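Local structure of AT5G66160 protein (Arabidopsis thaliana, 7BVW) at residues N56-D59 / S60-T63. The protein probably sorts proteins to the protein storage vacuole as a membrane receptor, and carries a zinc-binding RING-H2 domain that functions as an E3 ligase in post-Golgi trafficking. Residues are numbered along the deposited sequence; the frame is centred on the assembly and turned at random.
Sequences NCID and SWLT. With ZN (zinc ion), chain C.
D59 and T63, one helical turn apart, meet at a carbonyl oxygen that accepts twice: D59 O takes T63 N at 3.1 Å and T63 OG1 at 2.7 Å. The two donors arrive from opposite faces of the carbonyl plane, the hydroxyl tilted 28° from it. A chi1 of 58° sets T63 OG1 between its own backbone N and carbonyl carbon, folding the hydroxyl back along the helix. With an alanine here, D59 O would probably keep the hydrogen bond from the backbone N-H but lose the one from the hydroxyl. T63 also touches A8 and V11 of helix 8-11. The carboxylate of D59 turns elsewhere, with OD1 in a salt bridge to R45 of strand 43-46. One residue earlier, I58 O accepts L62 N at 2.9 Å, and the I58 side chain adds apolar contact: CG1 lies 4.0 Å from L62 CD1, while CD1 approaches the W61 ring obliquely, 4.1 Å from W61 CD1. All this belongs to helix 55-65 of the RING-H2 domain, which supplies C57 to one of the two RING zinc sites of the cross-brace fold and packs beside P70 near the other. C57 SG binds its zinc ion at 2.4 Å, together with C31, C34 and H54. Further along, W61 NE1 hydrogen-bonds S68 O, and both I58 and W61 touch P70, between the second site's ligands C69 and C72. S60 N donates to N56 O at 3.2 Å, coming from 38° above the carbonyl plane, and S60 CB lies 3.5 Å from that same N56 O and beside C57 O.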
loop_
_atom_site.group_PDB
_atom_site.type_symbol
_atom_site.label_atom_id
_atom_site.label_comp_id
_atom_site.label_asym_id
_atom_site.label_seq_id
_atom_site.Cartn_x
_atom_site.Cartn_y
_atom_site.Cartn_z
ATOM N N ASN A 56 3.217 -4.699 -4.784
ATOM C CA ASN A 56 3.566 -4.208 -6.114
ATOM C C ASN A 56 2.602 -3.126 -6.584
ATOM O O ASN A 56 2.998 -2.206 -7.309
ATOM C CB ASN A 56 3.592 -5.365 -7.111
ATOM C CG ASN A 56 4.871 -6.165 -7.038
ATOM O OD1 ASN A 56 5.904 -5.663 -6.601
ATOM N ND2 ASN A 56 4.812 -7.415 -7.481
ATOM N N CYS A 57 1.331 -3.219 -6.189
ATOM C CA CYS A 57 0.341 -2.253 -6.656
ATOM C C CYS A 57 0.573 -0.878 -6.041
ATOM O O CYS A 57 0.605 0.133 -6.752
ATOM C CB CYS A 57 -1.068 -2.755 -6.343
ATOM S SG CYS A 57 -1.592 -4.137 -7.373
ATOM N N ILE A 58 0.740 -0.817 -4.717
ATOM C CA ILE A 58 0.898 0.474 -4.056
ATOM C C ILE A 58 2.271 1.070 -4.346
ATOM O O ILE A 58 2.412 2.298 -4.433
ATOM C CB ILE A 58 0.635 0.339 -2.541
ATOM C CG1 ILE A 58 0.582 1.719 -1.877
ATOM C CG2 ILE A 58 1.685 -0.547 -1.876
ATOM C CD1 ILE A 58 -0.523 2.606 -2.426
ATOM N N ASP A 59 3.296 0.227 -4.508
ATOM C CA ASP A 59 4.613 0.730 -4.888
ATOM C C ASP A 59 4.550 1.445 -6.230
ATOM O O ASP A 59 5.121 2.529 -6.401
ATOM C CB ASP A 59 5.623 -0.416 -4.936
ATOM C CG ASP A 59 6.056 -0.872 -3.558
ATOM O OD1 ASP A 59 5.502 -0.367 -2.557
ATOM O OD2 ASP A 59 6.958 -1.734 -3.475
ATOM N N SER A 60 3.843 0.853 -7.193
ATOM C CA SER A 60 3.682 1.484 -8.497
ATOM C C SER A 60 2.948 2.811 -8.375
ATOM O O SER A 60 3.331 3.805 -9.002
ATOM C CB SER A 60 2.934 0.540 -9.438
ATOM O OG SER A 60 2.378 1.250 -10.531
ATOM N N TRP A 61 1.888 2.844 -7.565
ATOM C CA TRP A 61 1.087 4.057 -7.435
ATOM C C TRP A 61 1.896 5.190 -6.815
ATOM O O TRP A 61 1.859 6.328 -7.294
ATOM C CB TRP A 61 -0.162 3.777 -6.599
ATOM C CG TRP A 61 -0.935 5.018 -6.277
ATOM C CD1 TRP A 61 -0.938 5.702 -5.096
ATOM C CD2 TRP A 61 -1.809 5.735 -7.157
ATOM N NE1 TRP A 61 -1.765 6.796 -5.182
ATOM C CE2 TRP A 61 -2.314 6.837 -6.436
ATOM C CE3 TRP A 61 -2.219 5.549 -8.479
ATOM C CZ2 TRP A 61 -3.205 7.750 -6.996
ATOM C CZ3 TRP A 61 -3.102 6.455 -9.033
ATOM C CH2 TRP A 61 -3.585 7.544 -8.292
ATOM N N LEU A 62 2.636 4.894 -5.748
ATOM C CA LEU A 62 3.322 5.944 -5.003
ATOM C C LEU A 62 4.576 6.445 -5.709
ATOM O O LEU A 62 4.975 7.596 -5.498
ATOM C CB LEU A 62 3.676 5.446 -3.599
ATOM C CG LEU A 62 2.508 5.221 -2.633
ATOM C CD1 LEU A 62 3.011 4.810 -1.254
ATOM C CD2 LEU A 62 1.651 6.474 -2.546
ATOM N N THR A 63 5.215 5.615 -6.534
ATOM C CA THR A 63 6.448 6.028 -7.196
ATOM C C THR A 63 6.212 6.644 -8.568
ATOM O O THR A 63 7.051 7.418 -9.044
ATOM C CB THR A 63 7.405 4.838 -7.341
ATOM O OG1 THR A 63 6.770 3.793 -8.089
ATOM C CG2 THR A 63 7.803 4.304 -5.974
HETATM ZN ZN ZN C . -3.391 -5.139 -6.227
#